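PDB 2ON5: Na Glutathione S-transferase 2 from Necator americanus, which probably conjugates the thiol of glutathione to electrophilic compounds, as glutathione transferases do, and holds glutathione in each subunit of a dimer. Local coordinates for residues 19-24 / 156-161; 92-97 / 133-138; 103-108 / 165-170. All coordinates share one frame; numbering follows the deposited sequence.

Contact 1 (19-24 / 156-161); sequences RQIFAL and ADLCLA
Leu158 meets Ile21, Leu24 and Gln20 where the thioredoxin-like N-terminal domain of the glutathione transferase fold rests on its all-helical C-terminal domain. The axes of segments 19-24 and 156-161 cross steeply, at 124° between their N-to-C directions, and come no nearer than 10.6 Å, so one long side chain has to bridge the gap. Near the start of helix 155-168, Asp157 OD1 accepts the N-H of Thr154, consistent with the N-capping box known from this family. The tight part lies around the methyls of Leu158. Its CG stands anti to its own carbonyl carbon (chi1 -62°) and the fork beyond it is carried well out from the helix. CD1 reaches Ile21 CG1 at 3.7 Å, the two side chains meeting at a slant. Gln20 runs alongside Leu158 in the opposite sense, its extended chain bringing the amide end past CB and CD2. Around this knot, Leu194 touches both Leu158 and Gln20, Val188 backs Leu158, and Leu71 and Phe75 of helix 64-75 close on Ile21.

The loose side is at Leu24, which is partly exposed and also touches Phe77. At this flank Leu24 comes tip to tip with Leu158, its CD1 sitting 3.9 Å from CD1 and from CD2 alike.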
loop_
_atom_site.group_PDB
_atom_site.type_symbol
_atom_site.label_atom_id
_atom_site.label_comp_id
_atom_site.label_asym_id
_atom_site.label_seq_id
_atom_site.Cartn_x
_atom_site.Cartn_y
_atom_site.Cartn_z
ATOM N N ARG A 19 -10.465 4.159 -13.087
ATOM C CA ARG A 19 -11.430 4.459 -14.147
ATOM C C ARG A 19 -12.883 4.293 -13.624
ATOM O O ARG A 19 -13.798 4.980 -14.085
ATOM C CB ARG A 19 -11.209 3.571 -15.371
ATOM C CG ARG A 19 -9.829 3.688 -15.993
ATOM C CD ARG A 19 -9.794 3.046 -17.389
ATOM N NE ARG A 19 -8.443 2.969 -17.921
ATOM C CZ ARG A 19 -7.734 1.854 -18.006
ATOM N NH1 ARG A 19 -8.245 0.729 -17.532
ATOM N NH2 ARG A 19 -6.506 1.876 -18.530
ATOM N N GLN A 20 -13.084 3.367 -12.696
ATOM C CA GLN A 20 -14.444 3.072 -12.212
ATOM C C GLN A 20 -14.864 4.097 -11.181
ATOM O O GLN A 20 -16.037 4.375 -11.059
ATOM C CB GLN A 20 -14.580 1.642 -11.669
ATOM C CG GLN A 20 -14.509 0.620 -12.836
ATOM C CD GLN A 20 -14.497 -0.835 -12.409
ATOM O OE1 GLN A 20 -14.229 -1.726 -13.229
ATOM N NE2 GLN A 20 -14.770 -1.095 -11.126
ATOM N N ILE A 21 -13.904 4.637 -10.449
ATOM C CA ILE A 21 -14.191 5.785 -9.562
ATOM C C ILE A 21 -14.695 6.972 -10.397
ATOM O O ILE A 21 -15.712 7.606 -10.052
ATOM C CB ILE A 21 -12.973 6.193 -8.748
ATOM C CG1 ILE A 21 -12.647 5.089 -7.715
ATOM C CG2 ILE A 21 -13.213 7.605 -8.123
ATOM C CD1 ILE A 21 -11.214 5.210 -7.068
ATOM N N PHE A 22 -14.015 7.253 -11.510
ATOM C CA PHE A 22 -14.465 8.363 -12.386
ATOM C C PHE A 22 -15.872 8.127 -12.912
ATOM O O PHE A 22 -16.690 9.056 -12.954
ATOM C CB PHE A 22 -13.520 8.592 -13.574
ATOM C CG PHE A 22 -12.240 9.302 -13.235
ATOM C CD1 PHE A 22 -12.251 10.584 -12.694
ATOM C CD2 PHE A 22 -11.007 8.709 -13.527
ATOM C CE1 PHE A 22 -11.073 11.246 -12.400
ATOM C CE2 PHE A 22 -9.797 9.395 -13.262
ATOM C CZ PHE A 22 -9.840 10.652 -12.688
ATOM N N ALA A 23 -16.147 6.896 -13.351
ATOM C CA ALA A 23 -17.476 6.520 -13.840
ATOM C C ALA A 23 -18.549 6.710 -12.785
ATOM O O ALA A 23 -19.579 7.300 -13.061
ATOM C CB ALA A 23 -17.472 5.071 -14.356
ATOM N N LEU A 24 -18.310 6.213 -11.572
ATOM C CA LEU A 24 -19.279 6.381 -10.482
ATOM C C LEU A 24 -19.538 7.849 -10.136
ATOM O O LEU A 24 -20.644 8.223 -9.728
ATOM C CB LEU A 24 -18.819 5.640 -9.221
ATOM C CG LEU A 24 -18.836 4.105 -9.314
ATOM C CD1 LEU A 24 -18.308 3.481 -8.049
ATOM C CD2 LEU A 24 -20.237 3.617 -9.616
ATOM N N ALA A 156 -12.259 -0.162 -2.193
ATOM C CA ALA A 156 -11.864 -1.536 -1.897
ATOM C C ALA A 156 -12.826 -2.532 -2.598
ATOM O O ALA A 156 -12.378 -3.558 -3.107
ATOM C CB ALA A 156 -11.804 -1.778 -0.377
ATOM N N ASP A 157 -14.129 -2.228 -2.608
ATOM C CA ASP A 157 -15.116 -3.028 -3.357
ATOM C C ASP A 157 -14.753 -3.102 -4.849
ATOM O O ASP A 157 -14.813 -4.171 -5.471
ATOM C CB ASP A 157 -16.521 -2.475 -3.189
ATOM C CG ASP A 157 -17.000 -2.552 -1.747
ATOM O OD1 ASP A 157 -17.276 -1.470 -1.174
ATOM O OD2 ASP A 157 -17.032 -3.694 -1.202
ATOM N N LEU A 158 -14.365 -1.959 -5.395
ATOM C CA LEU A 158 -14.101 -1.863 -6.818
ATOM C C LEU A 158 -12.899 -2.719 -7.140
ATOM O O LEU A 158 -12.934 -3.468 -8.113
ATOM C CB LEU A 158 -13.881 -0.399 -7.250
ATOM C CG LEU A 158 -15.055 0.587 -7.044
ATOM C CD1 LEU A 158 -14.703 2.049 -7.406
ATOM C CD2 LEU A 158 -16.294 0.142 -7.829
ATOM N N CYS A 159 -11.866 -2.649 -6.285
ATOM C CA CYS A 159 -10.650 -3.479 -6.468
ATOM C C CYS A 159 -11.017 -4.955 -6.480
ATOM O O CYS A 159 -10.609 -5.693 -7.382
ATOM C CB CYS A 159 -9.596 -3.230 -5.373
ATOM S SG CYS A 159 -8.794 -1.616 -5.517
ATOM N N LEU A 160 -11.755 -5.404 -5.463
ATOM C CA LEU A 160 -12.078 -6.836 -5.387
ATOM C C LEU A 160 -12.995 -7.336 -6.521
ATOM O O LEU A 160 -12.707 -8.393 -7.136
ATOM C CB LEU A 160 -12.661 -7.209 -4.015
ATOM C CG LEU A 160 -12.933 -8.696 -3.800
ATOM C CD1 LEU A 160 -11.632 -9.506 -3.790
ATOM C CD2 LEU A 160 -13.766 -8.888 -2.533
ATOM N N ALA A 161 -14.107 -6.634 -6.750
ATOM C CA ALA A 161 -15.080 -7.005 -7.808
ATOM C C ALA A 161 -14.384 -7.052 -9.176
ATOM O O ALA A 161 -14.588 -7.984 -9.992
ATOM C CB ALA A 161 -16.263 -5.992 -7.844
#

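Contact 2 (92-97 / 133-138); sequences ADQYKD and FGFMKK. With GSH (glutathione), chain B; EDO (1,2-ethanediol), chain P.
The side-chain amide of Gln94 and the ring of Phe135 stand nearly perpendicular, 83° apart, and the amide approaches the ring obliquely beside CD1 and CE1. The other flat group nearby, the Tyr95 ring, has Phe65, Cys159 and His163 packed about it; at its edge, close to the ring plane, lies O1 of an ethanediol that probably came from the crystallisation liquor. The modelled gap between that O1 and Tyr95 OH is too short to trust in detail. Helices 82-101 and 117-143 flank the dimer interface here, in an arrangement resembling the lock-and-key of many glutathione transferases: Phe48 of the second subunit packs on Gln94 and Pro47 of the second subunit on Phe135.

The two helices are not close, with Gln94 and Phe135, the nearest pair, 8.8 Å apart between their CA atoms. Gln94 spans part of that by standing with CG opposite its own backbone N (chi1 -175°) and then bending at chi2 (76°), which turns the amide toward the ring. Met136 starts off to one side, but its end swings nearer, putting CE 4.4 Å from Gln94 CG, a loose touch; Ile181 and Leu148 lie against the rest of it.

On its outer side helix 82-101 serves the active site of the partner. Asp97 helps hold a glutathione also gripped by Ser64, Gln50, Trp39 and Ile51 of the second subunit, whereas Lys96, one residue before, touches the other bound glutathione. Asp97 takes its ligand's amino group from across the interface: N1 donates to OD1 at 2.9 Å and, weakly, to OD2 at 3.2 Å.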
loop_
_atom_site.group_PDB
_atom_site.type_symbol
_atom_site.label_atom_id
_atom_site.label_comp_id
_atom_site.label_asym_id
_atom_site.label_seq_id
_atom_site.Cartn_x
_atom_site.Cartn_y
_atom_site.Cartn_z
ATOM N N ALA A 92 -7.865 -2.683 1.386
ATOM C CA ALA A 92 -7.158 -2.426 0.134
ATOM C C ALA A 92 -5.717 -2.894 0.241
ATOM O O ALA A 92 -5.166 -3.427 -0.719
ATOM C CB ALA A 92 -7.215 -0.909 -0.230
ATOM N N ASP A 93 -5.111 -2.680 1.407
ATOM C CA ASP A 93 -3.744 -3.133 1.649
ATOM C C ASP A 93 -3.648 -4.653 1.668
ATOM O O ASP A 93 -2.673 -5.215 1.151
ATOM C CB ASP A 93 -3.185 -2.557 2.953
ATOM C CG ASP A 93 -2.540 -1.189 2.762
ATOM O OD1 ASP A 93 -2.472 -0.700 1.612
ATOM O OD2 ASP A 93 -2.092 -0.608 3.777
ATOM N N GLN A 94 -4.633 -5.326 2.244
ATOM C CA GLN A 94 -4.646 -6.800 2.194
ATOM C C GLN A 94 -4.790 -7.317 0.740
ATOM O O GLN A 94 -4.102 -8.279 0.318
ATOM C CB GLN A 94 -5.747 -7.387 3.091
ATOM C CG GLN A 94 -5.706 -8.933 3.156
ATOM C CD GLN A 94 -4.565 -9.428 4.048
ATOM O OE1 GLN A 94 -3.905 -8.643 4.731
ATOM N NE2 GLN A 94 -4.315 -10.747 4.029
ATOM N N TYR A 95 -5.679 -6.688 -0.009
ATOM C CA TYR A 95 -5.779 -6.903 -1.474
ATOM C C TYR A 95 -4.431 -6.723 -2.219
ATOM O O TYR A 95 -4.077 -7.528 -3.090
ATOM C CB TYR A 95 -6.818 -5.948 -2.053
ATOM C CG TYR A 95 -6.893 -6.008 -3.581
ATOM C CD1 TYR A 95 -7.544 -7.066 -4.219
ATOM C CD2 TYR A 95 -6.299 -5.012 -4.366
ATOM C CE1 TYR A 95 -7.615 -7.121 -5.657
ATOM C CE2 TYR A 95 -6.351 -5.050 -5.796
ATOM C CZ TYR A 95 -7.006 -6.107 -6.418
ATOM O OH TYR A 95 -7.062 -6.184 -7.791
ATOM N N LYS A 96 -3.707 -5.645 -1.905
ATOM C CA LYS A 96 -2.403 -5.371 -2.494
ATOM C C LYS A 96 -1.407 -6.492 -2.161
ATOM O O LYS A 96 -0.659 -6.925 -3.052
ATOM C CB LYS A 96 -1.837 -4.027 -2.028
ATOM C CG LYS A 96 -0.490 -3.694 -2.647
ATOM C CD LYS A 96 -0.017 -2.311 -2.230
ATOM C CE LYS A 96 0.595 -1.600 -3.411
ATOM N NZ LYS A 96 0.538 -0.142 -3.180
ATOM N N ASP A 97 -1.404 -6.953 -0.900
ATOM C CA ASP A 97 -0.583 -8.131 -0.501
ATOM C C ASP A 97 -0.906 -9.374 -1.345
ATOM O O ASP A 97 -0.001 -10.092 -1.797
ATOM C CB ASP A 97 -0.791 -8.474 0.996
ATOM C CG ASP A 97 -0.104 -7.483 1.950
ATOM O OD1 ASP A 97 -0.338 -7.577 3.182
ATOM O OD2 ASP A 97 0.662 -6.612 1.480
ATOM N N PHE A 133 -9.717 -14.649 0.147
ATOM C CA PHE A 133 -11.187 -14.647 0.121
ATOM C C PHE A 133 -11.743 -15.017 1.499
ATOM O O PHE A 133 -12.870 -14.661 1.848
ATOM C CB PHE A 133 -11.720 -15.628 -0.927
ATOM C CG PHE A 133 -11.545 -15.181 -2.376
ATOM C CD1 PHE A 133 -10.785 -14.062 -2.716
ATOM C CD2 PHE A 133 -12.158 -15.908 -3.397
ATOM C CE1 PHE A 133 -10.645 -13.709 -4.049
ATOM C CE2 PHE A 133 -11.989 -15.585 -4.741
ATOM C CZ PHE A 133 -11.251 -14.479 -5.061
ATOM N N GLY A 134 -10.961 -15.762 2.274
ATOM C CA GLY A 134 -11.350 -16.111 3.651
ATOM C C GLY A 134 -11.435 -14.867 4.529
ATOM O O GLY A 134 -12.370 -14.720 5.313
ATOM N N PHE A 135 -10.464 -13.965 4.404
ATOM C CA PHE A 135 -10.521 -12.696 5.135
ATOM C C PHE A 135 -11.628 -11.768 4.634
ATOM O O PHE A 135 -12.267 -11.090 5.428
ATOM C CB PHE A 135 -9.164 -11.993 5.154
ATOM C CG PHE A 135 -8.076 -12.794 5.834
ATOM C CD1 PHE A 135 -6.915 -13.133 5.159
ATOM C CD2 PHE A 135 -8.241 -13.239 7.136
ATOM C CE1 PHE A 135 -5.897 -13.889 5.793
ATOM C CE2 PHE A 135 -7.236 -14.002 7.773
ATOM C CZ PHE A 135 -6.068 -14.321 7.095
ATOM N N MET A 136 -11.842 -11.740 3.325
ATOM C CA MET A 136 -12.894 -10.912 2.711
ATOM C C MET A 136 -14.292 -11.350 3.163
ATOM O O MET A 136 -15.160 -10.517 3.422
ATOM C CB MET A 136 -12.776 -10.932 1.182
ATOM C CG MET A 136 -11.497 -10.276 0.634
ATOM S SD MET A 136 -11.126 -8.617 1.276
ATOM C CE MET A 136 -10.068 -8.945 2.684
ATOM N N LYS A 137 -14.480 -12.664 3.249
ATOM C CA LYS A 137 -15.677 -13.281 3.813
ATOM C C LYS A 137 -15.942 -12.757 5.236
ATOM O O LYS A 137 -17.062 -12.388 5.562
ATOM C CB LYS A 137 -15.509 -14.814 3.772
ATOM C CG LYS A 137 -16.726 -15.656 4.089
ATOM C CD LYS A 137 -16.319 -17.155 4.019
ATOM C CE LYS A 137 -17.490 -18.064 4.268
ATOM N NZ LYS A 137 -17.079 -19.447 3.889
ATOM N N LYS A 138 -14.898 -12.673 6.054
ATOM C CA LYS A 138 -15.017 -12.128 7.401
ATOM C C LYS A 138 -15.502 -10.692 7.427
ATOM O O LYS A 138 -16.317 -10.324 8.271
ATOM C CB LYS A 138 -13.682 -12.195 8.133
ATOM C CG LYS A 138 -13.215 -13.601 8.425
ATOM C CD LYS A 138 -11.750 -13.603 8.962
ATOM C CE LYS A 138 -11.425 -12.377 9.856
ATOM N NZ LYS A 138 -10.206 -12.587 10.690
HETATM N N1 GSH B . 1.189 -5.451 4.465
HETATM C CA1 GSH B . 1.906 -5.721 5.729
HETATM C C1 GSH B . 1.673 -4.549 6.675
HETATM O O11 GSH B . 1.195 -4.595 7.829
HETATM O O12 GSH B . 2.019 -3.449 6.244
HETATM C CB1 GSH B . 1.634 -7.151 6.239
HETATM C CG1 GSH B . 1.859 -7.416 7.728
HETATM C CD1 GSH B . 2.940 -8.464 7.972
HETATM O OE1 GSH B . 3.686 -9.044 6.920
HETATM N N2 GSH B . 3.145 -8.792 9.250
HETATM C CA2 GSH B . 4.131 -9.771 9.678
HETATM C C2 GSH B . 3.528 -10.982 10.343
HETATM O O2 GSH B . 2.314 -10.872 11.015
HETATM C CB2 GSH B . 5.051 -9.058 10.645
HETATM S SG2 GSH B . 6.304 -8.087 9.785
HETATM N N3 GSH B . 4.187 -12.149 10.269
HETATM C CA3 GSH B . 3.816 -13.302 11.069
HETATM C C3 GSH B . 2.770 -14.203 10.442
HETATM O O31 GSH B . 2.343 -15.208 11.070
HETATM O O32 GSH B . 2.313 -13.978 9.301
HETATM C C1 EDO P . -4.008 -4.423 -8.787
HETATM O O1 EDO P . -5.207 -5.167 -8.894
HETATM C C2 EDO P . -4.074 -3.558 -7.535
HETATM O O2 EDO P . -3.032 -3.975 -6.683
#

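Contact 3 (103-108 / 165-170); sequences RPYLRV and SGIAAK. With EDO (1,2-ethanediol), chain L.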
loop_
_atom_site.group_PDB
_atom_site.type_symbol
_atom_site.label_atom_id
_atom_site.label_comp_id
_atom_site.label_asym_id
_atom_site.label_seq_id
_atom_site.Cartn_x
_atom_site.Cartn_y
_atom_site.Cartn_z
ATOM N N ARG A 103 1.428 -12.051 -8.425
ATOM C CA ARG A 103 2.122 -11.312 -9.500
ATOM C C ARG A 103 2.667 -12.175 -10.670
ATOM O O ARG A 103 2.523 -11.786 -11.826
ATOM C CB ARG A 103 3.235 -10.416 -8.956
ATOM C CG ARG A 103 3.888 -9.568 -10.058
ATOM C CD ARG A 103 5.123 -8.760 -9.588
ATOM N NE ARG A 103 5.037 -8.271 -8.214
ATOM C CZ ARG A 103 4.396 -7.167 -7.820
ATOM N NH1 ARG A 103 3.725 -6.416 -8.694
ATOM N NH2 ARG A 103 4.416 -6.817 -6.534
ATOM N N PRO A 104 3.290 -13.333 -10.370
ATOM C CA PRO A 104 3.750 -14.212 -11.474
ATOM C C PRO A 104 2.629 -14.626 -12.432
ATOM O O PRO A 104 2.854 -14.715 -13.655
ATOM C CB PRO A 104 4.316 -15.437 -10.729
ATOM C CG PRO A 104 4.726 -14.903 -9.404
ATOM C CD PRO A 104 3.661 -13.891 -9.057
ATOM N N TYR A 105 1.432 -14.870 -11.891
ATOM C CA TYR A 105 0.270 -15.193 -12.716
ATOM C C TYR A 105 -0.165 -13.988 -13.573
ATOM O O TYR A 105 -0.404 -14.096 -14.788
ATOM C CB TYR A 105 -0.891 -15.707 -11.821
ATOM C CG TYR A 105 -2.187 -15.821 -12.564
ATOM C CD1 TYR A 105 -2.490 -16.975 -13.285
ATOM C CD2 TYR A 105 -3.100 -14.753 -12.590
ATOM C CE1 TYR A 105 -3.671 -17.077 -14.018
ATOM C CE2 TYR A 105 -4.291 -14.838 -13.316
ATOM C CZ TYR A 105 -4.568 -16.022 -14.028
ATOM O OH TYR A 105 -5.724 -16.135 -14.757
ATOM N N LEU A 106 -0.271 -12.829 -12.929
ATOM C CA LEU A 106 -0.730 -11.635 -13.614
ATOM C C LEU A 106 0.227 -11.222 -14.753
ATOM O O LEU A 106 -0.214 -10.832 -15.836
ATOM C CB LEU A 106 -0.941 -10.487 -12.613
ATOM C CG LEU A 106 -1.934 -10.817 -11.496
ATOM C CD1 LEU A 106 -1.838 -9.809 -10.313
ATOM C CD2 LEU A 106 -3.364 -10.883 -12.061
ATOM N N ARG A 107 1.522 -11.329 -14.513
ATOM C CA ARG A 107 2.513 -11.005 -15.548
ATOM C C ARG A 107 2.390 -11.929 -16.785
ATOM O O ARG A 107 2.475 -11.479 -17.929
ATOM C CB ARG A 107 3.918 -11.047 -14.961
ATOM C CG ARG A 107 4.221 -9.822 -14.056
ATOM C CD ARG A 107 5.552 -9.938 -13.329
ATOM N NE ARG A 107 6.658 -10.094 -14.283
ATOM C CZ ARG A 107 7.267 -9.093 -14.910
ATOM N NH1 ARG A 107 6.911 -7.830 -14.685
ATOM N NH2 ARG A 107 8.240 -9.360 -15.770
ATOM N N VAL A 108 2.159 -13.208 -16.529
ATOM C CA VAL A 108 1.926 -14.171 -17.605
ATOM C C VAL A 108 0.658 -13.836 -18.406
ATOM O O VAL A 108 0.739 -13.690 -19.625
ATOM C CB VAL A 108 1.943 -15.625 -17.084
ATOM C CG1 VAL A 108 1.406 -16.591 -18.174
ATOM C CG2 VAL A 108 3.365 -16.004 -16.671
ATOM N N SER A 165 -13.923 -10.751 -10.980
ATOM C CA SER A 165 -14.692 -10.873 -12.223
ATOM C C SER A 165 -13.767 -11.029 -13.424
ATOM O O SER A 165 -14.055 -11.798 -14.369
ATOM C CB SER A 165 -15.632 -9.676 -12.415
ATOM O OG SER A 165 -14.903 -8.490 -12.686
ATOM N N GLY A 166 -12.649 -10.310 -13.380
ATOM C CA GLY A 166 -11.628 -10.352 -14.430
ATOM C C GLY A 166 -11.018 -11.733 -14.579
ATOM O O GLY A 166 -10.920 -12.245 -15.693
ATOM N N ILE A 167 -10.590 -12.329 -13.468
ATOM C CA ILE A 167 -10.080 -13.729 -13.495
ATOM C C ILE A 167 -11.159 -14.737 -13.900
ATOM O O ILE A 167 -10.898 -15.716 -14.661
ATOM C CB ILE A 167 -9.567 -14.165 -12.124
ATOM C CG1 ILE A 167 -8.544 -13.164 -11.564
ATOM C CG2 ILE A 167 -9.020 -15.626 -12.171
ATOM C CD1 ILE A 167 -7.302 -13.027 -12.422
ATOM N N ALA A 168 -12.364 -14.522 -13.370
ATOM C CA ALA A 168 -13.461 -15.485 -13.580
ATOM C C ALA A 168 -13.849 -15.571 -15.064
ATOM O O ALA A 168 -14.362 -16.608 -15.514
ATOM C CB ALA A 168 -14.668 -15.155 -12.729
ATOM N N ALA A 169 -13.580 -14.504 -15.816
ATOM C CA ALA A 169 -13.798 -14.507 -17.273
ATOM C C ALA A 169 -13.030 -15.639 -17.982
ATOM O O ALA A 169 -13.525 -16.243 -18.944
ATOM C CB ALA A 169 -13.460 -13.144 -17.879
ATOM N N LYS A 170 -11.837 -15.929 -17.480
ATOM C CA LYS A 170 -10.964 -16.983 -18.006
ATOM C C LYS A 170 -11.106 -18.285 -17.184
ATOM O O LYS A 170 -11.269 -19.396 -17.754
ATOM C CB LYS A 170 -9.524 -16.463 -17.990
ATOM C CG LYS A 170 -8.499 -17.259 -18.797
ATOM C CD LYS A 170 -7.119 -16.593 -18.678
ATOM C CE LYS A 170 -6.031 -17.314 -19.502
ATOM N NZ LYS A 170 -6.309 -17.200 -20.974
HETATM C C1 EDO L . -7.893 -13.407 -16.465
HETATM O O1 EDO L . -6.630 -13.558 -15.785
HETATM C C2 EDO L . -7.910 -12.331 -17.540
HETATM O O2 EDO L . -7.212 -11.115 -17.167
#
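Leu106 and Ile167 mark the nearest approach of the two backbones, with CA atoms 9.6 Å apart, so helix 103-110 meets segment 165-170, which includes the later part of helix 155-168, through side chains alone. Tyr105 and Ile167 reach out from opposite directions: Ile167 CD1 comes obliquely upon the tyrosine ring, 3.6 Å from CE2. The ring gets there because chi1 of 170° swings CG to the far side from the backbone N; it also packs on Leu120, Phe121 and Leu125 of helix 117-143. Leu106 adds a looser touch, its CD2 lying 4.5 Å from Ile167 CD1.

At the hydroxyl end the contact takes in an ethanediol, probably from the crystallisation liquor. Tyr105 OH shares a hydrogen bond of 2.9 Å with its O1, which sits at the ring edge, and the same O1 is 3.5 Å from Ile167 CD1. Lys170, which is exposed, lays its aliphatic chain over this flank, CD standing 4.2 Å from Tyr105 OH. The ethanediol also bonds to Lys205 O near the C terminus. The side chain of Leu106 lies about 8 Å from a bound glutathione, which would put this end of the domain near the substrate site of such enzymes; the contact itself is helix-to-helix packing within the all-helical C-terminal domain of the glutathione transferase fold.

How the contacts relate
From the N terminus, helix 16-25 opens contact 1, then helix 82-101 opens contact 2 and helix 103-110 opens contact 3. Segment 133-138 closes contact 2 first, nested inside the loop of contact 1, which 156-161 closes a little later. Segment 165-170, farther along the same helix 155-168, closes contact 3 last, and that loop crosses the other two. Contact 1 joins the N-terminal domain to the helical one; contacts 2 and 3 lie within the helical part and tie helices 82-101 and 103-110 to later helices. Contacts 1 and 2 touch directly: Leu160 packs on Met136, and Cys159 O lies near Tyr95 OH.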